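Local coordinates for protein methylxanthine N3-demethylase NdmB (Pseudomonas putida, PDB 6ICL) that removes the N3-methyl group of theobromine and related methylxanthines as formaldehyde, using O2 and NADH, in bacterial caffeine degradation, at residues C41-F46 with K143-W148; S52-M57 with L68-S73; E64-A69 with V149-S154; I76-R81 with A133-F138; L89-V94 with E104-G109. One frame throughout, in Å; residues are numbered along the deposited sequence.

Interaction 1. Residues C41-F46 with K143-W148; sequences CTLNEF and KYDIVW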
# COMPACT_ATOMS: atom_id res chain seq x y z
N CYS A 41 -24.59 17.29 3.00
CA CYS A 41 -23.34 17.64 2.35
C CYS A 41 -23.35 19.14 2.12
O CYS A 41 -24.39 19.79 2.21
CB CYS A 41 -23.15 16.88 1.02
SG CYS A 41 -24.49 17.24 -0.18
N THR A 42 -22.17 19.70 1.86
CA THR A 42 -22.16 21.09 1.43
C THR A 42 -22.58 21.15 -0.03
O THR A 42 -22.56 20.15 -0.75
CB THR A 42 -20.77 21.71 1.61
OG1 THR A 42 -19.85 21.11 0.68
CG2 THR A 42 -20.27 21.49 3.05
N LEU A 43 -23.01 22.34 -0.45
CA LEU A 43 -23.38 22.54 -1.84
C LEU A 43 -22.20 22.22 -2.76
O LEU A 43 -22.36 21.52 -3.77
CB LEU A 43 -23.87 23.98 -2.03
CG LEU A 43 -24.39 24.33 -3.41
CD1 LEU A 43 -25.44 23.31 -3.82
CD2 LEU A 43 -24.98 25.77 -3.37
N ASN A 44 -21.01 22.71 -2.41
CA ASN A 44 -19.81 22.39 -3.18
C ASN A 44 -19.58 20.89 -3.27
O ASN A 44 -19.30 20.35 -4.35
CB ASN A 44 -18.61 23.07 -2.54
CG ASN A 44 -17.44 23.12 -3.47
OD1 ASN A 44 -16.51 22.32 -3.36
ND2 ASN A 44 -17.48 24.06 -4.42
N GLU A 45 -19.67 20.19 -2.13
CA GLU A 45 -19.56 18.74 -2.14
C GLU A 45 -20.58 18.11 -3.08
O GLU A 45 -20.26 17.15 -3.80
CB GLU A 45 -19.73 18.18 -0.71
CG GLU A 45 -18.44 18.25 0.11
CD GLU A 45 -18.67 18.06 1.61
OE1 GLU A 45 -17.68 18.15 2.36
OE2 GLU A 45 -19.83 17.83 2.03
N PHE A 46 -21.81 18.61 -3.08
CA PHE A 46 -22.82 18.04 -3.97
C PHE A 46 -22.45 18.25 -5.45
O PHE A 46 -22.61 17.35 -6.28
CB PHE A 46 -24.19 18.66 -3.68
CG PHE A 46 -25.17 18.39 -4.74
CD1 PHE A 46 -25.83 17.16 -4.80
CD2 PHE A 46 -25.42 19.33 -5.73
CE1 PHE A 46 -26.75 16.89 -5.82
CE2 PHE A 46 -26.31 19.07 -6.75
CZ PHE A 46 -26.99 17.84 -6.79
N LYS A 143 -29.41 25.70 2.43
CA LYS A 143 -29.33 26.91 3.23
C LYS A 143 -27.92 27.03 3.77
O LYS A 143 -27.33 26.04 4.19
CB LYS A 143 -30.35 26.91 4.38
CG LYS A 143 -30.58 28.30 5.00
CD LYS A 143 -31.74 28.26 5.99
CE LYS A 143 -32.06 29.66 6.51
NZ LYS A 143 -33.28 29.59 7.38
N TYR A 144 -27.38 28.24 3.71
CA TYR A 144 -25.98 28.52 4.07
C TYR A 144 -25.01 27.69 3.23
O TYR A 144 -23.94 27.29 3.72
CB TYR A 144 -25.69 28.29 5.56
CG TYR A 144 -26.82 28.57 6.54
CD1 TYR A 144 -27.37 29.85 6.68
CD2 TYR A 144 -27.30 27.55 7.35
CE1 TYR A 144 -28.38 30.10 7.61
CE2 TYR A 144 -28.31 27.78 8.27
CZ TYR A 144 -28.85 29.05 8.40
OH TYR A 144 -29.84 29.25 9.35
N ASP A 145 -25.37 27.41 1.98
CA ASP A 145 -24.57 26.61 1.06
C ASP A 145 -24.34 25.20 1.60
O ASP A 145 -23.30 24.59 1.38
CB ASP A 145 -23.24 27.30 0.73
CG ASP A 145 -23.44 28.56 -0.11
OD1 ASP A 145 -24.49 28.65 -0.80
OD2 ASP A 145 -22.56 29.45 -0.09
N ILE A 146 -25.35 24.69 2.30
CA ILE A 146 -25.36 23.32 2.80
C ILE A 146 -26.67 22.68 2.39
O ILE A 146 -27.70 23.35 2.34
CB ILE A 146 -25.16 23.31 4.33
CG1 ILE A 146 -23.69 23.62 4.65
CG2 ILE A 146 -25.60 21.98 4.92
CD1 ILE A 146 -23.39 23.77 6.15
N VAL A 147 -26.63 21.38 2.07
CA VAL A 147 -27.83 20.62 1.72
C VAL A 147 -28.41 19.97 2.97
O VAL A 147 -27.75 19.15 3.62
CB VAL A 147 -27.52 19.56 0.65
CG1 VAL A 147 -28.80 18.85 0.22
CG2 VAL A 147 -26.81 20.20 -0.54
N TRP A 148 -29.67 20.29 3.27
CA TRP A 148 -30.40 19.81 4.44
C TRP A 148 -31.51 18.88 4.00
O TRP A 148 -32.18 19.12 2.99
CB TRP A 148 -31.01 20.98 5.22
CG TRP A 148 -30.02 21.96 5.67
CD1 TRP A 148 -29.54 23.03 4.96
CD2 TRP A 148 -29.35 21.97 6.92
NE1 TRP A 148 -28.62 23.72 5.72
CE2 TRP A 148 -28.49 23.08 6.93
CE3 TRP A 148 -29.41 21.14 8.05
CZ2 TRP A 148 -27.67 23.38 8.01
CZ3 TRP A 148 -28.61 21.45 9.13
CH2 TRP A 148 -27.75 22.55 9.11
O HOH W 1 -20.66 24.79 -0.27

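Interaction 2. Residues S52-M57 with L68-S73; sequences SGHGPM and LARLNS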
# COMPACT_ATOMS: atom_id res chain seq x y z
N SER A 52 -21.54 16.19 -13.93
CA SER A 52 -22.57 17.12 -14.41
C SER A 52 -22.67 18.38 -13.55
O SER A 52 -23.20 19.40 -14.01
CB SER A 52 -23.93 16.44 -14.43
OG SER A 52 -24.38 16.31 -13.09
N GLY A 53 -22.23 18.32 -12.30
CA GLY A 53 -22.51 19.41 -11.38
C GLY A 53 -23.90 19.39 -10.78
O GLY A 53 -24.19 20.23 -9.92
N HIS A 54 -24.75 18.44 -11.20
CA HIS A 54 -26.13 18.28 -10.76
C HIS A 54 -26.39 16.92 -10.12
O HIS A 54 -27.55 16.52 -9.98
CB HIS A 54 -27.10 18.50 -11.94
CG HIS A 54 -26.95 19.85 -12.56
ND1 HIS A 54 -27.15 21.02 -11.84
CD2 HIS A 54 -26.52 20.24 -13.78
CE1 HIS A 54 -26.89 22.06 -12.61
NE2 HIS A 54 -26.50 21.61 -13.80
N GLY A 55 -25.35 16.20 -9.72
CA GLY A 55 -25.58 14.86 -9.20
C GLY A 55 -25.82 13.88 -10.33
O GLY A 55 -25.53 14.19 -11.48
N PRO A 56 -26.36 12.70 -10.03
CA PRO A 56 -26.82 12.27 -8.70
C PRO A 56 -25.66 11.96 -7.74
O PRO A 56 -24.53 11.74 -8.19
CB PRO A 56 -27.65 11.02 -9.02
CG PRO A 56 -26.97 10.44 -10.27
CD PRO A 56 -26.51 11.65 -11.05
N MET A 57 -25.94 11.99 -6.44
CA MET A 57 -24.92 11.77 -5.42
C MET A 57 -25.55 10.93 -4.33
O MET A 57 -26.76 11.00 -4.10
CB MET A 57 -24.36 13.11 -4.85
CG MET A 57 -24.49 13.33 -3.30
SD MET A 57 -23.37 14.58 -2.71
CE MET A 57 -22.46 13.81 -1.38
N LEU A 68 -29.22 12.32 -3.87
CA LEU A 68 -29.43 13.73 -4.15
C LEU A 68 -29.26 13.97 -5.64
O LEU A 68 -28.32 13.44 -6.25
CB LEU A 68 -28.43 14.61 -3.37
CG LEU A 68 -28.39 14.41 -1.85
CD1 LEU A 68 -27.36 15.32 -1.21
CD2 LEU A 68 -29.77 14.64 -1.21
N ALA A 69 -30.16 14.75 -6.23
CA ALA A 69 -29.98 15.16 -7.61
C ALA A 69 -30.64 16.52 -7.79
O ALA A 69 -31.64 16.83 -7.14
CB ALA A 69 -30.58 14.16 -8.59
N ARG A 70 -30.08 17.31 -8.69
CA ARG A 70 -30.64 18.63 -8.98
C ARG A 70 -31.48 18.48 -10.24
O ARG A 70 -30.95 18.20 -11.31
CB ARG A 70 -29.56 19.69 -9.16
CG ARG A 70 -30.16 21.05 -9.49
CD ARG A 70 -29.38 22.16 -8.83
NE ARG A 70 -27.97 22.03 -9.13
CZ ARG A 70 -27.02 22.71 -8.52
NH1 ARG A 70 -27.32 23.58 -7.56
NH2 ARG A 70 -25.75 22.53 -8.87
N LEU A 71 -32.79 18.63 -10.07
CA LEU A 71 -33.77 18.51 -11.15
C LEU A 71 -34.48 19.86 -11.27
O LEU A 71 -35.08 20.33 -10.30
CB LEU A 71 -34.78 17.40 -10.85
CG LEU A 71 -34.26 15.97 -10.60
CD1 LEU A 71 -35.43 15.01 -10.45
CD2 LEU A 71 -33.34 15.51 -11.71
N ASN A 72 -34.38 20.48 -12.45
CA ASN A 72 -35.05 21.76 -12.71
C ASN A 72 -34.67 22.79 -11.66
O ASN A 72 -35.53 23.43 -11.05
CB ASN A 72 -36.56 21.59 -12.78
CG ASN A 72 -36.97 20.42 -13.66
OD1 ASN A 72 -36.61 20.38 -14.83
ND2 ASN A 72 -37.70 19.46 -13.10
N SER A 73 -33.37 22.90 -11.40
CA SER A 73 -32.76 23.87 -10.49
C SER A 73 -33.05 23.61 -9.01
O SER A 73 -32.66 24.43 -8.17
CB SER A 73 -33.17 25.30 -10.83
OG SER A 73 -32.82 25.57 -12.17

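Interaction 3. Residues E64-A69 with V149-S154; sequences EKLVLA and VRLDNS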
# COMPACT_ATOMS: atom_id res chain seq x y z
N GLU A 64 -30.10 5.57 6.53
CA GLU A 64 -30.79 5.48 5.25
C GLU A 64 -29.87 5.92 4.12
O GLU A 64 -29.18 6.94 4.23
CB GLU A 64 -32.04 6.35 5.22
CG GLU A 64 -32.90 6.29 6.44
CD GLU A 64 -33.91 5.17 6.40
OE1 GLU A 64 -34.80 5.17 7.26
OE2 GLU A 64 -33.81 4.30 5.50
N LYS A 65 -29.91 5.17 3.03
CA LYS A 65 -29.20 5.54 1.81
C LYS A 65 -30.12 6.41 0.96
O LYS A 65 -31.20 5.98 0.55
CB LYS A 65 -28.76 4.28 1.07
CG LYS A 65 -28.09 3.26 2.02
CD LYS A 65 -27.04 2.37 1.34
CE LYS A 65 -27.53 1.67 0.09
NZ LYS A 65 -26.64 0.51 -0.25
N LEU A 66 -29.67 7.63 0.69
CA LEU A 66 -30.43 8.64 -0.05
C LEU A 66 -29.67 8.99 -1.31
O LEU A 66 -28.44 8.92 -1.34
CB LEU A 66 -30.60 9.95 0.77
CG LEU A 66 -31.16 9.86 2.22
CD1 LEU A 66 -31.28 11.26 2.82
CD2 LEU A 66 -32.49 9.15 2.25
N VAL A 67 -30.40 9.41 -2.34
CA VAL A 67 -29.80 10.00 -3.53
C VAL A 67 -30.19 11.47 -3.59
O VAL A 67 -31.35 11.83 -3.32
CB VAL A 67 -30.22 9.25 -4.81
CG1 VAL A 67 -31.76 9.13 -4.91
CG2 VAL A 67 -29.64 9.93 -6.05
N LEU A 68 -29.22 12.32 -3.87
CA LEU A 68 -29.43 13.73 -4.15
C LEU A 68 -29.26 13.97 -5.64
O LEU A 68 -28.32 13.44 -6.25
CB LEU A 68 -28.43 14.61 -3.37
CG LEU A 68 -28.39 14.41 -1.85
CD1 LEU A 68 -27.36 15.32 -1.21
CD2 LEU A 68 -29.77 14.64 -1.21
N ALA A 69 -30.16 14.75 -6.23
CA ALA A 69 -29.98 15.16 -7.61
C ALA A 69 -30.64 16.52 -7.79
O ALA A 69 -31.64 16.83 -7.14
CB ALA A 69 -30.58 14.16 -8.59
N VAL A 149 -31.72 17.83 4.78
CA VAL A 149 -32.78 16.87 4.52
C VAL A 149 -33.53 16.63 5.82
O VAL A 149 -32.92 16.52 6.89
CB VAL A 149 -32.22 15.54 3.97
CG1 VAL A 149 -33.36 14.53 3.77
CG2 VAL A 149 -31.43 15.75 2.66
N ARG A 150 -34.85 16.52 5.72
CA ARG A 150 -35.71 16.10 6.82
C ARG A 150 -36.50 14.89 6.36
O ARG A 150 -37.23 14.96 5.37
CB ARG A 150 -36.64 17.23 7.27
CG ARG A 150 -37.63 16.78 8.37
CD ARG A 150 -38.43 17.96 8.91
NE ARG A 150 -39.30 18.54 7.90
CZ ARG A 150 -40.07 19.62 8.09
NH1 ARG A 150 -40.07 20.24 9.27
NH2 ARG A 150 -40.83 20.08 7.11
N LEU A 151 -36.32 13.77 7.05
CA LEU A 151 -36.90 12.52 6.60
C LEU A 151 -38.39 12.44 6.87
O LEU A 151 -39.11 11.74 6.14
CB LEU A 151 -36.21 11.34 7.25
CG LEU A 151 -34.76 11.15 6.81
CD1 LEU A 151 -34.19 9.91 7.52
CD2 LEU A 151 -34.67 11.02 5.28
N ASP A 152 -38.88 13.09 7.93
CA ASP A 152 -40.27 12.95 8.31
C ASP A 152 -40.88 14.32 8.57
O ASP A 152 -40.41 15.06 9.45
CB ASP A 152 -40.45 12.05 9.53
CG ASP A 152 -41.91 11.63 9.71
OD1 ASP A 152 -42.78 12.46 9.43
OD2 ASP A 152 -42.20 10.49 10.09
N ASN A 153 -41.92 14.62 7.79
CA ASN A 153 -42.78 15.80 7.76
C ASN A 153 -43.88 15.81 8.80
O ASN A 153 -44.43 16.89 9.08
CB ASN A 153 -43.51 15.86 6.41
CG ASN A 153 -43.03 16.95 5.59
OD1 ASN A 153 -42.28 17.78 6.09
ND2 ASN A 153 -43.42 16.99 4.33
N SER A 154 -44.27 14.63 9.32
CA SER A 154 -45.57 14.46 9.95
C SER A 154 -45.85 15.50 11.03
O SER A 154 -46.97 16.00 11.15
CB SER A 154 -45.68 13.06 10.56
OG SER A 154 -45.58 12.07 9.56

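Interaction 4. Residues I76-R81 with A133-F138; sequences IAAADR and AKISSF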
# COMPACT_ATOMS: atom_id res chain seq x y z
N ILE A 76 -33.25 17.51 -5.01
CA ILE A 76 -34.18 16.62 -4.37
C ILE A 76 -33.38 15.58 -3.61
O ILE A 76 -32.20 15.34 -3.89
CB ILE A 76 -35.12 15.96 -5.40
CG1 ILE A 76 -34.29 15.08 -6.31
CG2 ILE A 76 -35.79 17.03 -6.25
CD1 ILE A 76 -34.92 13.75 -6.62
N ALA A 77 -34.03 14.96 -2.64
CA ALA A 77 -33.48 13.85 -1.88
C ALA A 77 -34.50 12.73 -1.96
O ALA A 77 -35.69 12.96 -1.73
CB ALA A 77 -33.20 14.25 -0.42
N ALA A 78 -34.06 11.54 -2.33
CA ALA A 78 -34.96 10.41 -2.43
C ALA A 78 -34.25 9.16 -1.94
O ALA A 78 -33.03 9.18 -1.71
CB ALA A 78 -35.45 10.21 -3.87
N ALA A 79 -35.01 8.08 -1.79
CA ALA A 79 -34.42 6.80 -1.41
C ALA A 79 -33.53 6.30 -2.54
O ALA A 79 -33.94 6.28 -3.71
CB ALA A 79 -35.52 5.78 -1.11
N ASP A 80 -32.31 5.88 -2.18
CA ASP A 80 -31.31 5.47 -3.17
C ASP A 80 -31.53 4.02 -3.60
O ASP A 80 -30.68 3.14 -3.45
CB ASP A 80 -29.91 5.66 -2.62
CG ASP A 80 -28.84 5.60 -3.71
OD1 ASP A 80 -29.20 5.64 -4.92
OD2 ASP A 80 -27.64 5.50 -3.34
N ARG A 81 -32.72 3.78 -4.16
CA ARG A 81 -33.12 2.41 -4.41
C ARG A 81 -34.24 2.43 -5.44
O ARG A 81 -35.36 2.84 -5.12
CB ARG A 81 -33.55 1.73 -3.12
CG ARG A 81 -33.91 0.27 -3.30
CD ARG A 81 -34.19 -0.41 -1.97
NE ARG A 81 -34.55 -1.82 -2.16
CZ ARG A 81 -35.80 -2.26 -2.17
NH1 ARG A 81 -36.81 -1.40 -1.99
NH2 ARG A 81 -36.06 -3.54 -2.37
N ALA A 133 -44.69 2.09 -8.76
CA ALA A 133 -43.40 2.52 -9.29
C ALA A 133 -43.09 3.92 -8.78
O ALA A 133 -43.29 4.94 -9.45
CB ALA A 133 -43.40 2.46 -10.82
N LYS A 134 -42.60 3.97 -7.56
CA LYS A 134 -42.48 5.24 -6.86
C LYS A 134 -41.52 5.04 -5.70
O LYS A 134 -41.54 3.98 -5.06
CB LYS A 134 -43.85 5.73 -6.39
CG LYS A 134 -43.84 6.56 -5.12
CD LYS A 134 -45.21 7.19 -4.86
CE LYS A 134 -45.50 8.31 -5.86
NZ LYS A 134 -44.46 9.37 -5.81
N ILE A 135 -40.67 6.03 -5.47
CA ILE A 135 -39.71 6.01 -4.38
C ILE A 135 -40.04 7.14 -3.43
O ILE A 135 -40.62 8.16 -3.82
CB ILE A 135 -38.26 6.13 -4.90
CG1 ILE A 135 -38.02 7.51 -5.49
CG2 ILE A 135 -37.95 5.06 -5.97
CD1 ILE A 135 -36.65 7.67 -6.07
N SER A 136 -39.67 6.96 -2.16
CA SER A 136 -39.85 8.01 -1.17
C SER A 136 -39.02 9.23 -1.52
O SER A 136 -37.84 9.12 -1.87
CB SER A 136 -39.46 7.51 0.22
OG SER A 136 -40.10 6.27 0.50
N SER A 137 -39.65 10.40 -1.43
CA SER A 137 -39.03 11.68 -1.71
C SER A 137 -39.07 12.47 -0.41
O SER A 137 -40.04 12.35 0.34
CB SER A 137 -39.80 12.37 -2.84
OG SER A 137 -39.55 13.76 -2.93
N PHE A 138 -38.02 13.24 -0.10
CA PHE A 138 -37.93 13.84 1.23
C PHE A 138 -37.75 15.34 1.14
O PHE A 138 -37.24 15.86 0.15
CB PHE A 138 -36.75 13.22 2.07
CG PHE A 138 -36.84 11.73 2.21
CD1 PHE A 138 -37.78 11.15 3.04
CD2 PHE A 138 -35.98 10.91 1.50
CE1 PHE A 138 -37.87 9.76 3.16
CE2 PHE A 138 -36.07 9.52 1.61
CZ PHE A 138 -37.01 8.95 2.44
O HOH W 2 -36.75 16.26 -2.35

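Interaction 5. Residues L89-V94 with E104-G109; sequences LSIGRV and ECPYHG. With FES (Fe2/s2 (inorganic) cluster), chain B.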
# COMPACT_ATOMS: atom_id res chain seq x y z
N LEU A 89 -29.88 4.59 -7.47
CA LEU A 89 -30.08 5.73 -8.36
C LEU A 89 -28.89 6.68 -8.32
O LEU A 89 -28.64 7.40 -9.30
CB LEU A 89 -31.40 6.45 -7.99
CG LEU A 89 -32.64 5.53 -8.07
CD1 LEU A 89 -33.88 6.20 -7.50
CD2 LEU A 89 -32.90 5.11 -9.52
N SER A 90 -28.12 6.68 -7.22
CA SER A 90 -27.04 7.65 -7.05
C SER A 90 -25.89 7.43 -8.02
O SER A 90 -25.04 8.32 -8.16
CB SER A 90 -26.52 7.64 -5.60
OG SER A 90 -26.01 6.34 -5.25
N ILE A 91 -25.83 6.27 -8.67
CA ILE A 91 -24.87 6.04 -9.75
C ILE A 91 -25.55 6.10 -11.12
O ILE A 91 -24.99 5.63 -12.11
CB ILE A 91 -24.08 4.73 -9.57
CG1 ILE A 91 -24.96 3.49 -9.75
CG2 ILE A 91 -23.38 4.69 -8.20
CD1 ILE A 91 -24.17 2.14 -9.62
N GLY A 92 -26.75 6.67 -11.20
CA GLY A 92 -27.35 6.91 -12.51
C GLY A 92 -27.03 8.30 -13.02
O GLY A 92 -25.91 8.80 -12.86
N ARG A 93 -28.00 8.96 -13.63
CA ARG A 93 -27.70 10.24 -14.24
C ARG A 93 -28.94 11.12 -14.23
O ARG A 93 -30.07 10.62 -14.28
CB ARG A 93 -27.18 10.08 -15.68
CG ARG A 93 -28.27 9.75 -16.71
CD ARG A 93 -27.66 9.66 -18.12
NE ARG A 93 -28.67 9.45 -19.16
CZ ARG A 93 -29.06 10.38 -20.03
NH1 ARG A 93 -28.53 11.61 -19.99
NH2 ARG A 93 -29.99 10.09 -20.94
N VAL A 94 -28.70 12.42 -14.15
CA VAL A 94 -29.75 13.41 -14.37
C VAL A 94 -29.87 13.61 -15.88
O VAL A 94 -28.88 13.90 -16.56
CB VAL A 94 -29.42 14.74 -13.68
CG1 VAL A 94 -30.35 15.84 -14.19
CG2 VAL A 94 -29.53 14.58 -12.18
N GLU A 104 -32.48 9.30 -13.74
CA GLU A 104 -32.56 8.07 -14.52
C GLU A 104 -31.82 6.95 -13.80
O GLU A 104 -30.67 7.13 -13.40
CB GLU A 104 -31.97 8.28 -15.91
CG GLU A 104 -32.04 7.05 -16.78
CD GLU A 104 -31.33 7.26 -18.11
OE1 GLU A 104 -30.10 7.45 -18.11
OE2 GLU A 104 -32.02 7.25 -19.15
N CYS A 105 -32.47 5.80 -13.65
CA CYS A 105 -31.80 4.67 -13.02
C CYS A 105 -30.67 4.16 -13.93
O CYS A 105 -30.81 4.16 -15.15
CB CYS A 105 -32.79 3.55 -12.74
SG CYS A 105 -32.02 2.05 -12.01
N PRO A 106 -29.53 3.72 -13.35
CA PRO A 106 -28.44 3.21 -14.20
C PRO A 106 -28.72 1.86 -14.82
O PRO A 106 -27.97 1.44 -15.72
CB PRO A 106 -27.26 3.09 -13.22
CG PRO A 106 -27.91 2.80 -11.90
CD PRO A 106 -29.17 3.69 -11.92
N TYR A 107 -29.76 1.16 -14.36
CA TYR A 107 -29.90 -0.24 -14.76
C TYR A 107 -30.84 -0.38 -15.98
O TYR A 107 -30.38 -0.66 -17.09
CB TYR A 107 -30.38 -1.07 -13.56
CG TYR A 107 -30.15 -2.56 -13.69
CD1 TYR A 107 -29.66 -3.12 -14.88
CD2 TYR A 107 -30.44 -3.42 -12.62
CE1 TYR A 107 -29.49 -4.49 -14.99
CE2 TYR A 107 -30.26 -4.81 -12.73
CZ TYR A 107 -29.78 -5.33 -13.92
OH TYR A 107 -29.59 -6.69 -14.04
N HIS A 108 -32.15 -0.19 -15.80
CA HIS A 108 -33.06 -0.26 -16.94
C HIS A 108 -33.71 1.08 -17.26
O HIS A 108 -34.71 1.13 -17.97
CB HIS A 108 -34.14 -1.33 -16.74
CG HIS A 108 -33.60 -2.67 -16.29
ND1 HIS A 108 -33.38 -2.98 -14.97
CD2 HIS A 108 -33.29 -3.79 -16.99
CE1 HIS A 108 -32.94 -4.22 -14.87
NE2 HIS A 108 -32.87 -4.73 -16.09
N GLY A 109 -33.17 2.18 -16.73
CA GLY A 109 -33.50 3.50 -17.24
C GLY A 109 -34.80 4.12 -16.76
O GLY A 109 -35.22 5.12 -17.34
FE1 FES B . -34.45 -1.57 -13.37
FE2 FES B . -33.89 0.71 -11.94
S1 FES B . -33.40 -1.36 -11.38
S2 FES B . -34.78 0.51 -13.94

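Interaction 1. Residues C41-F46 with K143-W148
A capping box starts helix 43-48 where an edge strand of the antiparallel Rieske-domain sheet ends: at Cys41, Thr42 and Leu43 the chain leaves strand 37-42 for the helix while still paired with 145-147. Val147 N donates to Cys41 O at 2.8 Å. Just past it, Leu43 N reaches Asp145 O at 2.9 Å, nearly straight (177° at the hydrogen) yet coming from above the carbonyl plane, and a water ties that same oxygen to Asn44 N. Thr42, which faces Ile146 as a non-hydrogen-bonded pair, is the N-cap. Its OG1 sits between its own backbone N and carbonyl carbon (chi1 68°), where it accepts from Glu45 N at 3.0 Å; Glu45 OE2 returns the favour by accepting from Thr42 N at 3.0 Å. The N-cap amide of Thr42 and the amide of Glu45 are thus both satisfied by side chains. Cys41 SG packs on Val147 CG2 at 3.8 Å, and Leu43 CD2 passes Asp145 OD1 at 3.9 Å. The type I' turn from Lys143 to Ile146 leads in from strand 137-143. Cys41 and Val147 lean on Leu68 of strand 64-71, whereas Thr42 and Ile146, on the other face, meet Phe288 of strand 284-294.

Interaction 2. Residues S52-M57 with L68-S73
Arg70 holds the loop 52-57 through three bonds to two residues. Its backbone N gives a nearly straight bond to His54 O (2.9 Å, 174° at the hydrogen), its NE donates to His54 ND1 at 3.0 Å, and its NH2 reaches Gly53 O at 3.0 Å. The imidazole takes NE at its edge, in the ring plane, with guanidinium and ring turned 72° apart; bends at chi2 and chi3 fold the arginine back to get there. NH2 also forms a salt bridge with Glu47, and His54 NE2 bonds to Gln298 of the second subunit. Further along, Met57 and Leu68 make an antiparallel hydrogen-bonded pair, Met57 N to Leu68 O and Leu68 N to Met57 O, both at 2.8 Å. Between these two sets of bonds the cis peptide before Pro56 turns the chain, and Pro56 CA lies 3.1 Å from Leu68 O in a CA-H...O contact. Within the loop, Ser52 OG accepts from His54 N at 2.9 Å, an ST turn. With a leucine at Arg70, Gly53 O and His54 ND1 would probably lose these donors and Glu47 its opposite charge, leaving the imidazole held on its Gln298 side only. Because ND1 accepts from the arginine, that nitrogen probably carries no proton.

Interaction 3. Residues E64-A69 with V149-S154
Leu66 and Val149 meet tip to tip, Leu66 CD1 lying 4.0 Å from Val149 CG1, although their backbones keep apart: the CA atoms of this pair are 9.7 Å from each other and no hydrogen bond crosses between 64-69 and 149-154. Side chains do all the work. Leu66 has CG anti to its carbonyl carbon (chi1 -51°) and an extended chi2, which carries both methyls out to the far segment. Val149 answers with CG1 opposite its backbone N (chi1 177°), and its other branch, CG2, comes within 4.4 Å of Leu68 CD2. Leu151 takes the same rotamer as Leu66 but crosses it at a slant, so that Leu151 CD2 is 4.2 Å from Leu66 CD2. The other methyl of Leu151, CD1, rests on Glu64 CG at 4.0 Å. There the glutamate shows its aliphatic part; a bend at chi2 (-87°) turns the carboxylate off, and OE1 finds a salt bridge with Arg34. Beyond Leu151 the chain is held by an Asx turn, Asp152 OD1 accepting from both the backbone N and, on its syn lone pair, the OG of Ser154. Strands 64-71 and 146-150 are separated in the sheet by 74-79 and 137-143, yet their side chains touch across an apolar interior, as in the strongly curled, barrel-like antiparallel sheet of Rieske domains.

Interaction 4. Residues I76-R81 with A133-F138
Ala77 O is met twice from the strand beside it: Phe138 N donates to it at 2.9 Å, and Ser137 CA adds a CA-H...O contact at 3.6 Å. This is the antiparallel pairing of strands 74-79 and 137-143, in the middle of the six-stranded Rieske-domain sheet, with strand 74-79 leading on to the loop that holds Cys82. One step on, Ser136 O accepts from Ala79 N at 3.0 Å, with Ala78 CA also close to that oxygen. At the other end a water links Ala77 N to Phe138 O. The small alanine side chains let Phe138 and Ile135 lie close to the backbone of 77-79. On one face Phe138 has its ring carbon CE2 3.8 Å from Ala79 N; the torsion that sets CG anti to the carbonyl carbon (chi1 -56°) lays the ring along the Ala77-Ala79 backbone, and the side chain also touches Leu66 and Val149. On the other face Ala78 CB packs against Ile135 CD1 at 3.6 Å. Past the strand, Arg81 NE bonds to Trp322 O of the third subunit, so this end of the pairing lies at a subunit interface. The Ile135 side chain, about 6 Å from that of the cluster ligand Cys82, turns its second branch to the backbone, where Ile135 CG2 stands 3.5 Å from Arg81 O.

Interaction 5. Residues L89-V94 with E104-G109
Arg93 and Glu104 are joined by side chain and backbone alike. Arg93 NE and Glu104 OE1 form a salt bridge at 2.7 Å, bent to 136° at the hydrogen, with NE above the carboxylate plane and the two flat groups 64° apart. Both side chains are extended, Glu104 with CG opposite its backbone N (chi1 -179°). Underneath, Glu104 N to Arg93 O (2.8 Å) and Arg93 N to Glu104 O (3.2 Å) complete an antiparallel hydrogen-bonded pair. Gly92 fits where a side chain would collide with Glu104 O, and its CA makes a CA-H...O contact with that oxygen. Packing takes over next: the Ile91 and Pro106 side chains cross at about a right angle, Ile91 CG1 3.7 Å from Pro106 CG, and Leu89 CD2 rests on Cys105 CB at 3.6 Å. An alanine in place of Glu104 would probably leave the Arg93 charge without its mate and open a gap beside Phe200 of the third subunit. Directly after Glu104 comes the cluster loop. Cys105 SG binds the iron FE2 at 2.3 Å, together with Cys82, while His108 ND1 binds the iron FE1 at 2.4 Å, together with His84. Tyr107 N donates to Cys105 SG at 3.4 Å. Two thiolates on one iron and two imidazoles on the other mark a Rieske centre; histidine ligands in place of thiolates, and probably this N-H...S bond, are expected to raise its reduction potential.

Overall arrangement
Interactions 1 to 4 all belong to one antiparallel sheet. Interactions 3 and 4 are closest, with centres 8 Å apart: Val67 N meets Ala78 O at 2.7 Å, a probable hydrogen bond between neighbouring strands. Leu68 serves both interactions 2 and 3, and its CD1 also touches Cys41 SG of interaction 1. Interaction 5 supplies Cys105 and His108, two of the four cluster ligands, and joins the sheet through Pro56 of interaction 2 and through interaction 4, where Asp80 OD2 probably bonds to Ser90 OG at 2.6 Å. Interaction 1, about 22 Å from interaction 5 between centres, faces the other domain instead. Interactions 4 and 5 both touch the third subunit, consistent with electrons passing between subunits, as in Rieske oxygenases.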